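Local atomic coordinates of exoribonuclease II, mitochondrial (Candida glabrata, PDB entry 6F3H), a protein that degrades RNA from its 3' end in mitochondria, as the exoribonuclease subunit of the mtEXO degradosome. Residues 61-65 and 75-79; 151-155 and 176-180; 261-265 and 292-296; 332-336 and 818-822; 490-496 and 511-517. The protein carries 1 engineered substitution. All blocks are in the same frame, centred on the assembly; numbering follows the deposited sequence.

Contact 1 of 5, residues 61-65 and 75-79; sequences DPRYT and YAMKN
Y64 and A76 face each other as an antiparallel hydrogen-bonded pair, and their backbones exchange two bonds: Y64 N gives to A76 O at 3.0 Å, and A76 N gives to Y64 O at 2.9 Å. The second donor lies in the plane of the Y64 carbonyl, while the first is tilted from that of A76. Y64 O also receives a CA-H from Y75. One residue further along, T65 and Y75 form a non-hydrogen-bonded pair whose side chains run side by side in the same direction, T65 OG1 and CG2 both lying against ring carbon CE1 of Y75, with OG1 at 3.4 Å. Y64 CE1 packs on K78 CB at 3.7 Å, these two side chains also pointing the same way.

The R63 side chain crosses Y75 at about a right angle. Its chain bends at chi3 (-68°), which lays one face of the guanidinium over Y75 CB, 3.7 Å from the plane and above its centre. Further back on the same side chain, R63 CG meets the methyl CE of M77, a selenomethionine, at 3.7 Å; the end of M77 turns back to this point although its CB is directed away, and CE also approaches P62 CD. These residues belong to the hairpin of strands 64-68 and 73-76, and 73-76 is an outermost strand of a five-stranded antiparallel sheet. Beyond this first shell, the Y64 side chain also touches C52 and L55. Strand 50-54 pairs with the backbone of T65 on its other flank. Just beyond the hairpin, N79 packs against a phosphate of the bound RNA.

Contact 2 of 5, residues 151-155 and 176-180; sequences KLELI and IIKNL
The long helix 123-159 packs here against the C-terminal end of helix 170-178, with K151 and I155 reaching across to I177, I176 and L180. K151 carries the polar part. Its chain is fully extended beyond CG (chi2 174°), long enough for NZ to reach the end of the neighbouring helix and donate to I177 O at 2.9 Å, from a position tilted 27° out of the carbonyl plane. The methylene groups are used on the way: K151 CB lies 3.9 Å from I177 CD1, and K151 CD is equally far from I177 CG2, so the isoleucine meets the aliphatic stem of the lysine at two points, crossing it at a slant. L180 O is also close to NZ, at 3.5 Å.

A turn further along the helix, I155 makes the apolar part through its CG2 branch. This methyl meets L180 CD2 at 3.8 Å and I176 CG2 at 4.0 Å, the side chains of I155 and L180 sliding past each other in opposite directions. L152 CD2 adds a looser approach to I177 CD1. W231, at the start of strand 231-237, touches L152 and I155, whereas helix 193-200 packs on I176 and L180 and helix 212-226 on I177.

N179 is the first residue to leave helical angles, so the lysine ammonium sits where a helix presents its last carbonyls, and its charge would probably be favoured by the helix dipole. A set of helices followed by the strand pair 231-237 and 242-248 is consistent with a winged-helix-like domain, with this apolar helix packing in its interior.

Contact 3 of 5, residues 261-265 and 292-296; sequences VITRL and YDYIR
Y294 extends from the first turn of helix 293-303 toward helix 251-281 and meets V261, R264 and L265 there. From CB the ring leaves between the backbone N and the carbonyl carbon (chi1 68°), a setting that goes with the ring reaching across to helix 251-281. The near side of the ring comes first: CD2 has V261 CG1 at its edge, 4.3 Å away. Higher up, CE2 packs on L265 CD2 at 3.7 Å, also near the ring plane, and the leucine and tyrosine side chains slide past each other in opposite directions. At the other ring carbon ortho to the hydroxyl, CE1 lies 3.5 Å from R264 NH2. At the tip, OH has two neighbours: L265 CD2 in van der Waals contact at 3.4 Å and R264 NH2 at 2.8 Å. The latter is a weak hydrogen bond, with an N-H...O angle of only 118°.

The hydroxyl comes to R264 at the edge of the guanidinium, and the guanidinium and ring planes stand 78° apart, so the two groups do not stack. One face of the phenol ring is covered from within its own helix by I295 CG1, while I295 CD1 reaches across to L265 CD2 at 4.0 Å. I316 of helix 311-322 also packs on L265.

R264 NH2 has its stronger partner elsewhere, in a salt bridge to E272 OE1, the same oxygen that takes a weak hydrogen bond from Y292 OH. The phenol of Y294 thus looks like a secondary partner of an arginine already committed to a carboxylate, and the join between the two helices rests mainly on apolar contact along the ring edge.

Contact 4 of 5, residues 332-336 and 818-822; sequences VTRSL and HPLDG
The CA atoms nearest each other across 332-336 and 818-822 are those of S335 and L820, 4.8 Å apart, where the first turn of helix 334-343 meets a short run of helical angles at 819-821. D821 dominates the side-chain contact. Its carboxylate faces the first backbone N-H groups of the helix: OD1 accepts from S335 N at 2.7 Å, on the syn side and 30° out of the carboxylate plane, and OD2 accepts from R334 N, in a bond modelled so short that its length is doubtful. The S335 hydroxyl also gives its proton to OD1, nearly along the C-O axis, so this oxygen is gripped by two donors. The same OG receives a weak bond from L820 N.

A carboxylate from a distant part of the chain thus joins the N-terminal capping of the helix, whose own N-cap is T333: with its OG1 set between the backbone N and the carbonyl carbon (chi1 69°), T333 accepts from L336 N at 3.2 Å. D821 lies in the loop between strands 808-818 and 823-827 of the C-terminal five-stranded domain, probably the S1 domain expected of RNase II relatives. A carboxylate here would probably also be stabilised by the positive end of the helix dipole.

The H818 ring receives T333 CG2 over one face, near its rim, while CD2 is 3.6 Å from T333 OG1. On the other flank, L820 O lies 3.3 Å above one face of the R334 guanidinium, offset toward its rim. R334 NE is bonded instead to A303 O, and Y752 of helix 725-761 packs on P819 and L820.

Contact 5 of 5, residues 490-496 and 511-517; sequences TISFSFE and TFQVRLG
Backbone hydrogen bonds join T490, S492 and S494 to G517, R515 and Q513 in antiparallel pairs, the two strands running at 149° to each other. In the middle, S492 N gives to R515 O at 2.7 Å nearly straight, at 174°, and R515 N returns the bond to S492 O. S494 and Q513 are likewise doubly bonded, each donor lying in the plane of its acceptor carbonyl. At the T490 and G517 end both donors sit well above the carbonyl planes, and T490 N to G517 O lengthens to 3.2 Å. R389 also binds G517 O.

Apolar contacts gather on the face that carries I491, F493, V514 and L516. I491 CG1 meets L516 CD2 at 3.9 Å, side by side. F493, whose side chain is about 9 Å from that of D410, lies alongside V514, its CE2 against CG1 at 3.7 Å, and F512 CZ comes to the edge of the F493 ring at 3.9 Å from CD2. Nearer the corner at 511, F495 and F512 meet through their CD1 atoms at 4.1 Å.

Polar groups occupy the other face, and several are bound elsewhere: S494 OG is hydrogen-bonded to H425 ND1 and S492 OG to H427 ND1, and R515 makes a cation-pi contact with Y390. At the far end E496 crosses T511, whose CG2 is 3.4 Å from CD of the glutamate, while the carboxylate itself forms salt bridges with R423 and R421.

The two strands form an antiparallel hairpin of the mixed sheet of the RNB domain, its apolar side chains packed on helices 603-625 and 703-716, in the domain that carries the magnesium ligands D401 and D410.

In the fold
From the N terminus, contact 1 closes a short hairpin at the edge of the first antiparallel sheet. Contact 2 then joins helices 123-159 and 170-178, and contact 3 joins helices 251-281 and 293-303. These three close in series, without overlap. Contact 4 spans the longest interval, from the start of helix 334-343 to the loop before the last strand, and so ties helix 334-343 to the C-terminal domain. Contact 5, a hairpin of the RNB domain, is nested inside this interval but lies far from it, their centres about 51 Å apart. Contacts 3 and 4 lie on the same side of the chain's centre, and contact 5 is opposite them.

Contact 1 of 5, residues 61-65 and 75-79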
# COMPACT_ATOMS: atom_id res chain seq x y z
N ASP A 61 -24.14 1.86 13.58
CA ASP A 61 -24.04 2.14 12.14
C ASP A 61 -22.94 3.17 11.92
O ASP A 61 -23.09 4.32 12.38
CB ASP A 61 -25.35 2.64 11.53
N PRO A 62 -21.86 2.83 11.25
CA PRO A 62 -20.76 3.78 11.08
C PRO A 62 -20.69 4.35 9.68
O PRO A 62 -19.59 4.69 9.21
CB PRO A 62 -19.53 2.93 11.40
CG PRO A 62 -19.95 1.52 11.04
CD PRO A 62 -21.45 1.48 10.85
N ARG A 63 -21.82 4.49 8.99
CA ARG A 63 -21.78 5.02 7.65
C ARG A 63 -22.03 6.52 7.61
O ARG A 63 -22.75 7.09 8.43
CB ARG A 63 -22.75 4.33 6.71
CG ARG A 63 -22.63 2.87 6.77
CD ARG A 63 -23.83 2.28 6.14
NE ARG A 63 -25.00 2.54 6.94
CZ ARG A 63 -26.22 2.20 6.56
NH1 ARG A 63 -26.42 1.62 5.37
NH2 ARG A 63 -27.25 2.48 7.35
N TYR A 64 -21.45 7.13 6.59
CA TYR A 64 -21.67 8.52 6.33
C TYR A 64 -22.95 8.69 5.56
O TYR A 64 -23.37 7.82 4.80
CB TYR A 64 -20.52 9.07 5.53
CG TYR A 64 -19.26 9.20 6.32
CD1 TYR A 64 -18.49 8.09 6.63
CD2 TYR A 64 -18.85 10.44 6.78
CE1 TYR A 64 -17.32 8.22 7.37
CE2 TYR A 64 -17.71 10.58 7.50
CZ TYR A 64 -16.93 9.48 7.80
OH TYR A 64 -15.78 9.68 8.54
N THR A 65 -23.52 9.87 5.69
CA THR A 65 -24.71 10.21 4.95
C THR A 65 -24.30 11.17 3.86
O THR A 65 -23.65 12.17 4.13
CB THR A 65 -25.75 10.85 5.83
OG1 THR A 65 -25.83 10.12 7.06
CG2 THR A 65 -27.07 10.86 5.12
N TYR A 75 -26.29 6.41 2.29
CA TYR A 75 -25.46 6.02 3.42
C TYR A 75 -24.40 5.09 2.90
O TYR A 75 -24.72 4.09 2.26
CB TYR A 75 -26.29 5.33 4.49
CG TYR A 75 -27.42 6.18 4.95
CD1 TYR A 75 -27.23 7.18 5.90
CD2 TYR A 75 -28.67 6.02 4.41
CE1 TYR A 75 -28.28 7.95 6.33
CE2 TYR A 75 -29.73 6.79 4.82
CZ TYR A 75 -29.53 7.76 5.78
OH TYR A 75 -30.59 8.55 6.20
N ALA A 76 -23.14 5.42 3.15
CA ALA A 76 -22.10 4.63 2.54
C ALA A 76 -20.88 4.59 3.43
O ALA A 76 -20.65 5.48 4.24
CB ALA A 76 -21.70 5.18 1.17
N MSE A 77 -20.11 3.52 3.26
CA MSE A 77 -18.83 3.38 3.92
C MSE A 77 -17.90 4.44 3.43
O MSE A 77 -17.82 4.70 2.24
CB MSE A 77 -18.22 2.00 3.67
CG MSE A 77 -18.79 0.92 4.56
SE MSE A 77 -19.12 1.59 6.37
CE MSE A 77 -20.21 0.11 7.06
N LYS A 78 -17.19 5.03 4.37
CA LYS A 78 -16.11 5.94 4.06
C LYS A 78 -15.34 5.53 2.81
O LYS A 78 -15.01 6.37 1.98
CB LYS A 78 -15.19 6.01 5.26
CG LYS A 78 -13.90 6.73 5.01
CD LYS A 78 -12.97 6.56 6.22
CE LYS A 78 -11.97 5.41 6.05
NZ LYS A 78 -10.58 5.86 5.68
N ASN A 79 -15.07 4.24 2.65
CA ASN A 79 -14.25 3.79 1.54
C ASN A 79 -15.02 3.62 0.24
O ASN A 79 -14.41 3.34 -0.79
CB ASN A 79 -13.59 2.49 1.91
CG ASN A 79 -12.68 2.68 3.05
OD1 ASN A 79 -13.13 3.09 4.12
ND2 ASN A 79 -11.40 2.46 2.84

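Contact 2 of 5, residues 151-155 and 176-180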
# COMPACT_ATOMS: atom_id res chain seq x y z
N LYS A 151 -8.73 15.09 -25.49
CA LYS A 151 -7.37 15.25 -24.96
C LYS A 151 -6.81 13.92 -24.49
O LYS A 151 -5.68 13.56 -24.84
CB LYS A 151 -7.38 16.26 -23.82
CG LYS A 151 -8.00 17.62 -24.17
CD LYS A 151 -8.13 18.54 -22.96
CE LYS A 151 -8.42 19.99 -23.36
NZ LYS A 151 -8.73 20.89 -22.20
N LEU A 152 -7.62 13.15 -23.75
CA LEU A 152 -7.20 11.85 -23.23
C LEU A 152 -6.66 10.95 -24.31
O LEU A 152 -5.59 10.36 -24.17
CB LEU A 152 -8.37 11.17 -22.52
CG LEU A 152 -8.58 11.73 -21.12
CD1 LEU A 152 -9.82 11.26 -20.42
CD2 LEU A 152 -7.40 11.34 -20.35
N GLU A 153 -7.39 10.83 -25.41
CA GLU A 153 -6.86 10.05 -26.52
C GLU A 153 -5.53 10.63 -26.98
O GLU A 153 -4.60 9.89 -27.34
CB GLU A 153 -7.87 10.00 -27.66
N LEU A 154 -5.41 11.95 -26.94
CA LEU A 154 -4.22 12.59 -27.48
C LEU A 154 -3.02 12.38 -26.58
O LEU A 154 -2.02 11.77 -26.98
CB LEU A 154 -4.48 14.08 -27.69
CG LEU A 154 -3.29 14.88 -28.25
CD1 LEU A 154 -2.47 14.13 -29.31
CD2 LEU A 154 -3.82 16.16 -28.84
N ILE A 155 -3.09 12.90 -25.35
CA ILE A 155 -1.93 12.75 -24.51
C ILE A 155 -1.70 11.31 -24.17
O ILE A 155 -0.58 10.96 -23.81
CB ILE A 155 -2.07 13.61 -23.25
CG1 ILE A 155 -3.40 13.33 -22.56
CG2 ILE A 155 -2.04 15.02 -23.64
CD1 ILE A 155 -3.45 12.12 -21.70
N ILE A 176 -2.55 18.47 -16.83
CA ILE A 176 -2.33 18.48 -18.26
C ILE A 176 -3.63 18.73 -19.00
O ILE A 176 -3.67 19.47 -19.99
CB ILE A 176 -1.69 17.16 -18.69
CG1 ILE A 176 -0.36 17.01 -17.97
CG2 ILE A 176 -1.57 17.08 -20.19
CD1 ILE A 176 0.37 15.81 -18.39
N ILE A 177 -4.69 18.08 -18.56
CA ILE A 177 -5.97 18.26 -19.23
C ILE A 177 -6.38 19.72 -19.20
O ILE A 177 -6.76 20.30 -20.22
CB ILE A 177 -7.03 17.36 -18.58
CG1 ILE A 177 -6.65 15.89 -18.73
CG2 ILE A 177 -8.34 17.61 -19.22
CD1 ILE A 177 -6.34 15.50 -20.13
N LYS A 178 -6.25 20.35 -18.05
CA LYS A 178 -6.66 21.73 -17.94
C LYS A 178 -5.81 22.64 -18.82
O LYS A 178 -6.34 23.46 -19.57
CB LYS A 178 -6.58 22.16 -16.48
CG LYS A 178 -6.71 23.64 -16.29
CD LYS A 178 -8.15 24.02 -16.38
CE LYS A 178 -8.45 25.21 -15.50
NZ LYS A 178 -9.92 25.27 -15.25
N ASN A 179 -4.49 22.45 -18.79
CA ASN A 179 -3.53 23.39 -19.34
C ASN A 179 -3.22 23.14 -20.80
O ASN A 179 -2.18 23.59 -21.29
CB ASN A 179 -2.23 23.37 -18.53
CG ASN A 179 -2.41 23.93 -17.15
OD1 ASN A 179 -3.27 24.79 -16.94
ND2 ASN A 179 -1.62 23.45 -16.19
N LEU A 180 -4.08 22.44 -21.51
CA LEU A 180 -3.77 22.00 -22.86
C LEU A 180 -4.76 22.56 -23.85
O LEU A 180 -5.97 22.46 -23.64
CB LEU A 180 -3.75 20.48 -22.94
CG LEU A 180 -3.22 20.00 -24.29
CD1 LEU A 180 -1.75 20.33 -24.46
CD2 LEU A 180 -3.41 18.53 -24.37

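Contact 3 of 5, residues 261-265 and 292-296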
# COMPACT_ATOMS: atom_id res chain seq x y z
N VAL A 261 -8.38 -9.65 -31.11
CA VAL A 261 -8.90 -10.83 -30.43
C VAL A 261 -10.41 -10.92 -30.56
O VAL A 261 -10.96 -11.95 -30.94
CB VAL A 261 -8.47 -10.79 -28.96
CG1 VAL A 261 -9.17 -11.88 -28.20
CG2 VAL A 261 -6.96 -10.90 -28.87
N ILE A 262 -11.08 -9.82 -30.22
CA ILE A 262 -12.54 -9.76 -30.30
C ILE A 262 -12.98 -10.05 -31.71
O ILE A 262 -13.91 -10.83 -31.95
CB ILE A 262 -13.06 -8.39 -29.83
CG1 ILE A 262 -13.05 -8.34 -28.30
CG2 ILE A 262 -14.42 -8.09 -30.44
CD1 ILE A 262 -12.89 -6.95 -27.74
N THR A 263 -12.33 -9.42 -32.67
CA THR A 263 -12.70 -9.64 -34.06
C THR A 263 -12.56 -11.10 -34.44
O THR A 263 -13.49 -11.70 -34.97
CB THR A 263 -11.81 -8.79 -34.94
OG1 THR A 263 -11.85 -7.44 -34.47
CG2 THR A 263 -12.31 -8.86 -36.34
N ARG A 264 -11.42 -11.71 -34.11
CA ARG A 264 -11.23 -13.06 -34.60
C ARG A 264 -12.19 -14.04 -33.93
O ARG A 264 -12.53 -15.08 -34.51
CB ARG A 264 -9.76 -13.48 -34.46
CG ARG A 264 -9.51 -14.92 -34.83
CD ARG A 264 -8.11 -15.16 -35.34
NE ARG A 264 -8.13 -16.31 -36.25
CZ ARG A 264 -8.12 -17.58 -35.87
NH1 ARG A 264 -8.15 -18.57 -36.77
NH2 ARG A 264 -8.07 -17.88 -34.57
N LEU A 265 -12.70 -13.70 -32.76
CA LEU A 265 -13.56 -14.62 -32.04
C LEU A 265 -15.04 -14.51 -32.39
O LEU A 265 -15.77 -15.47 -32.15
CB LEU A 265 -13.39 -14.38 -30.55
CG LEU A 265 -12.11 -14.95 -29.97
CD1 LEU A 265 -12.27 -14.88 -28.50
CD2 LEU A 265 -11.90 -16.39 -30.40
N TYR A 292 -4.66 -21.80 -30.28
CA TYR A 292 -5.42 -20.80 -29.55
C TYR A 292 -4.65 -20.25 -28.37
O TYR A 292 -5.20 -20.14 -27.28
CB TYR A 292 -6.74 -21.42 -29.06
CG TYR A 292 -7.71 -21.75 -30.17
CD1 TYR A 292 -8.28 -20.75 -30.95
CD2 TYR A 292 -8.04 -23.07 -30.46
CE1 TYR A 292 -9.18 -21.05 -31.99
CE2 TYR A 292 -8.93 -23.38 -31.50
CZ TYR A 292 -9.50 -22.38 -32.25
OH TYR A 292 -10.37 -22.71 -33.27
N ASP A 293 -3.39 -19.88 -28.56
CA ASP A 293 -2.71 -19.32 -27.41
C ASP A 293 -3.25 -17.93 -27.10
O ASP A 293 -3.23 -17.50 -25.94
CB ASP A 293 -1.20 -19.28 -27.58
CG ASP A 293 -0.45 -19.31 -26.22
OD1 ASP A 293 -0.92 -20.02 -25.30
OD2 ASP A 293 0.58 -18.61 -26.07
N TYR A 294 -3.75 -17.22 -28.10
CA TYR A 294 -4.33 -15.93 -27.80
C TYR A 294 -5.50 -16.03 -26.82
O TYR A 294 -5.80 -15.06 -26.13
CB TYR A 294 -4.75 -15.24 -29.08
CG TYR A 294 -5.89 -15.87 -29.83
CD1 TYR A 294 -5.68 -16.93 -30.70
CD2 TYR A 294 -7.17 -15.37 -29.72
CE1 TYR A 294 -6.73 -17.49 -31.41
CE2 TYR A 294 -8.23 -15.91 -30.42
CZ TYR A 294 -8.01 -16.96 -31.27
OH TYR A 294 -9.09 -17.48 -31.98
N ILE A 295 -6.13 -17.20 -26.72
CA ILE A 295 -7.19 -17.32 -25.73
C ILE A 295 -6.63 -17.62 -24.36
O ILE A 295 -7.16 -17.17 -23.35
CB ILE A 295 -8.19 -18.40 -26.16
CG1 ILE A 295 -8.82 -18.03 -27.50
CG2 ILE A 295 -9.23 -18.61 -25.08
CD1 ILE A 295 -10.00 -18.90 -27.88
N ARG A 296 -5.57 -18.40 -24.29
CA ARG A 296 -5.00 -18.59 -22.98
C ARG A 296 -4.63 -17.24 -22.40
O ARG A 296 -4.99 -16.91 -21.27
CB ARG A 296 -3.79 -19.50 -23.05
CG ARG A 296 -4.20 -20.91 -23.25
CD ARG A 296 -3.10 -21.82 -22.84
NE ARG A 296 -1.92 -21.80 -23.68
CZ ARG A 296 -1.24 -22.91 -23.96
NH1 ARG A 296 -1.67 -24.07 -23.48
NH2 ARG A 296 -0.17 -22.88 -24.72

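Contact 4 of 5, residues 332-336 and 818-822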
# COMPACT_ATOMS: atom_id res chain seq x y z
N VAL A 332 -19.23 -16.27 -14.02
CA VAL A 332 -17.94 -16.01 -14.64
C VAL A 332 -17.10 -15.25 -13.64
O VAL A 332 -17.32 -14.05 -13.43
CB VAL A 332 -18.10 -15.23 -15.94
CG1 VAL A 332 -16.77 -14.72 -16.45
CG2 VAL A 332 -18.81 -16.07 -16.98
N THR A 333 -16.11 -15.93 -13.07
CA THR A 333 -15.27 -15.42 -12.00
C THR A 333 -13.83 -15.71 -12.35
O THR A 333 -13.52 -16.66 -13.06
CB THR A 333 -15.60 -16.09 -10.65
OG1 THR A 333 -15.21 -17.47 -10.67
CG2 THR A 333 -17.07 -16.04 -10.36
N ARG A 334 -12.93 -14.91 -11.80
CA ARG A 334 -11.52 -15.11 -12.09
C ARG A 334 -11.11 -16.53 -11.74
O ARG A 334 -10.37 -17.16 -12.50
CB ARG A 334 -10.68 -14.14 -11.29
CG ARG A 334 -11.28 -12.75 -11.19
CD ARG A 334 -10.38 -11.72 -11.77
NE ARG A 334 -9.17 -11.61 -11.00
CZ ARG A 334 -9.00 -10.76 -10.00
NH1 ARG A 334 -10.01 -9.95 -9.67
NH2 ARG A 334 -7.85 -10.74 -9.32
N SER A 335 -11.57 -17.04 -10.60
CA SER A 335 -11.31 -18.42 -10.21
C SER A 335 -11.68 -19.36 -11.32
O SER A 335 -11.01 -20.38 -11.55
CB SER A 335 -12.10 -18.79 -8.96
OG SER A 335 -11.57 -18.09 -7.87
N LEU A 336 -12.76 -19.05 -12.01
CA LEU A 336 -13.23 -19.94 -13.04
C LEU A 336 -12.34 -19.84 -14.26
O LEU A 336 -11.99 -20.86 -14.86
CB LEU A 336 -14.68 -19.58 -13.34
CG LEU A 336 -15.52 -20.74 -13.82
CD1 LEU A 336 -15.84 -21.57 -12.62
CD2 LEU A 336 -16.77 -20.19 -14.46
N HIS A 818 -14.30 -18.57 -3.98
CA HIS A 818 -13.57 -18.20 -5.19
C HIS A 818 -12.30 -17.47 -4.85
O HIS A 818 -12.29 -16.24 -4.71
CB HIS A 818 -14.43 -17.38 -6.13
CG HIS A 818 -15.69 -18.06 -6.51
ND1 HIS A 818 -16.90 -17.77 -5.91
CD2 HIS A 818 -15.94 -19.00 -7.44
CE1 HIS A 818 -17.84 -18.52 -6.46
NE2 HIS A 818 -17.28 -19.27 -7.39
N PRO A 819 -11.19 -18.21 -4.78
CA PRO A 819 -9.93 -17.63 -4.28
C PRO A 819 -9.38 -16.50 -5.13
O PRO A 819 -9.05 -15.44 -4.59
CB PRO A 819 -9.00 -18.85 -4.25
CG PRO A 819 -9.92 -20.03 -4.28
CD PRO A 819 -11.05 -19.63 -5.13
N LEU A 820 -9.23 -16.71 -6.44
CA LEU A 820 -8.68 -15.65 -7.28
C LEU A 820 -9.53 -14.39 -7.24
O LEU A 820 -9.05 -13.31 -7.60
CB LEU A 820 -8.56 -16.12 -8.71
CG LEU A 820 -7.16 -16.63 -8.98
CD1 LEU A 820 -7.10 -17.19 -10.36
CD2 LEU A 820 -6.19 -15.49 -8.79
N ASP A 821 -10.78 -14.52 -6.79
CA ASP A 821 -11.70 -13.41 -6.73
C ASP A 821 -11.82 -12.82 -5.34
O ASP A 821 -12.26 -11.67 -5.21
CB ASP A 821 -13.08 -13.86 -7.19
CG ASP A 821 -13.07 -14.60 -8.52
OD1 ASP A 821 -12.82 -15.82 -8.53
OD2 ASP A 821 -13.41 -13.98 -9.54
N GLY A 822 -11.43 -13.56 -4.31
CA GLY A 822 -11.56 -13.09 -2.95
C GLY A 822 -12.96 -13.26 -2.41
O GLY A 822 -13.38 -12.50 -1.53

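Contact 5 of 5, residues 490-496 and 511-517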
# COMPACT_ATOMS: atom_id res chain seq x y z
N THR A 490 27.61 2.88 8.03
CA THR A 490 26.28 3.06 8.55
C THR A 490 25.96 4.52 8.51
O THR A 490 26.82 5.37 8.26
CB THR A 490 26.12 2.65 10.01
OG1 THR A 490 26.59 3.72 10.83
CG2 THR A 490 26.91 1.43 10.29
N ILE A 491 24.71 4.80 8.84
CA ILE A 491 24.30 6.09 9.34
C ILE A 491 23.81 5.85 10.75
O ILE A 491 22.85 5.10 10.95
CB ILE A 491 23.20 6.73 8.49
CG1 ILE A 491 23.69 6.93 7.06
CG2 ILE A 491 22.80 8.05 9.08
CD1 ILE A 491 22.77 7.86 6.23
N SER A 492 24.43 6.50 11.72
CA SER A 492 24.18 6.14 13.10
C SER A 492 23.63 7.32 13.88
O SER A 492 24.11 8.45 13.77
CB SER A 492 25.46 5.59 13.72
OG SER A 492 25.97 4.53 12.93
N PHE A 493 22.62 7.02 14.68
CA PHE A 493 21.90 8.00 15.46
C PHE A 493 22.14 7.67 16.91
O PHE A 493 21.79 6.58 17.35
CB PHE A 493 20.42 7.95 15.14
CG PHE A 493 20.12 8.09 13.69
CD1 PHE A 493 20.27 6.99 12.84
CD2 PHE A 493 19.70 9.30 13.16
CE1 PHE A 493 20.01 7.11 11.48
CE2 PHE A 493 19.44 9.42 11.81
CZ PHE A 493 19.59 8.32 10.97
N SER A 494 22.71 8.60 17.64
CA SER A 494 23.17 8.33 18.98
C SER A 494 22.52 9.32 19.93
O SER A 494 22.27 10.47 19.56
CB SER A 494 24.68 8.43 19.06
OG SER A 494 25.27 7.76 17.96
N PHE A 495 22.20 8.84 21.12
CA PHE A 495 21.58 9.69 22.13
C PHE A 495 21.54 8.93 23.45
O PHE A 495 21.76 7.72 23.50
CB PHE A 495 20.19 10.10 21.74
CG PHE A 495 19.37 8.95 21.35
CD1 PHE A 495 19.37 8.50 20.04
CD2 PHE A 495 18.66 8.25 22.30
CE1 PHE A 495 18.62 7.39 19.66
CE2 PHE A 495 17.91 7.15 21.95
CZ PHE A 495 17.89 6.72 20.62
N GLU A 496 21.23 9.66 24.51
CA GLU A 496 21.26 9.11 25.85
C GLU A 496 19.93 9.22 26.54
O GLU A 496 19.20 10.21 26.41
CB GLU A 496 22.31 9.77 26.68
CG GLU A 496 23.68 9.32 26.28
CD GLU A 496 24.73 10.33 26.66
OE1 GLU A 496 24.47 11.11 27.60
OE2 GLU A 496 25.82 10.33 26.04
N THR A 511 21.56 15.19 23.66
CA THR A 511 22.48 14.10 23.31
C THR A 511 22.40 13.72 21.84
O THR A 511 23.37 13.20 21.27
CB THR A 511 22.18 12.83 24.09
OG1 THR A 511 21.91 13.14 25.46
CG2 THR A 511 23.37 11.92 24.01
N PHE A 512 21.24 13.92 21.23
CA PHE A 512 20.95 13.33 19.94
C PHE A 512 21.97 13.76 18.91
O PHE A 512 22.27 14.94 18.77
CB PHE A 512 19.56 13.72 19.48
CG PHE A 512 19.21 13.20 18.11
CD1 PHE A 512 18.72 11.91 17.94
CD2 PHE A 512 19.39 13.99 16.98
CE1 PHE A 512 18.40 11.42 16.66
CE2 PHE A 512 19.08 13.50 15.72
CZ PHE A 512 18.58 12.22 15.56
N GLN A 513 22.45 12.80 18.15
CA GLN A 513 23.51 13.08 17.22
C GLN A 513 23.37 12.17 16.01
O GLN A 513 22.96 11.01 16.15
CB GLN A 513 24.85 12.86 17.91
CG GLN A 513 26.01 13.47 17.23
CD GLN A 513 27.27 12.82 17.69
OE1 GLN A 513 28.29 12.88 17.01
NE2 GLN A 513 27.21 12.16 18.83
N VAL A 514 23.69 12.69 14.83
CA VAL A 514 23.66 11.90 13.62
C VAL A 514 25.06 11.91 13.04
O VAL A 514 25.67 12.98 12.90
CB VAL A 514 22.64 12.45 12.60
CG1 VAL A 514 22.47 11.50 11.40
CG2 VAL A 514 21.29 12.72 13.23
N ARG A 515 25.59 10.72 12.72
CA ARG A 515 26.94 10.57 12.18
C ARG A 515 26.99 9.46 11.15
O ARG A 515 26.25 8.48 11.25
CB ARG A 515 27.98 10.18 13.21
CG ARG A 515 28.38 11.23 14.17
CD ARG A 515 29.30 10.61 15.21
NE ARG A 515 28.55 10.28 16.42
CZ ARG A 515 28.99 9.47 17.37
NH1 ARG A 515 30.18 8.90 17.27
NH2 ARG A 515 28.23 9.25 18.42
N LEU A 516 27.90 9.60 10.19
CA LEU A 516 28.23 8.52 9.27
C LEU A 516 29.25 7.64 9.97
O LEU A 516 30.32 8.12 10.31
CB LEU A 516 28.82 9.06 7.97
CG LEU A 516 28.02 10.05 7.10
CD1 LEU A 516 28.77 10.35 5.80
CD2 LEU A 516 26.58 9.60 6.79
N GLY A 517 28.91 6.38 10.19
CA GLY A 517 29.79 5.56 11.01
C GLY A 517 30.40 4.33 10.36
O GLY A 517 30.31 4.15 9.14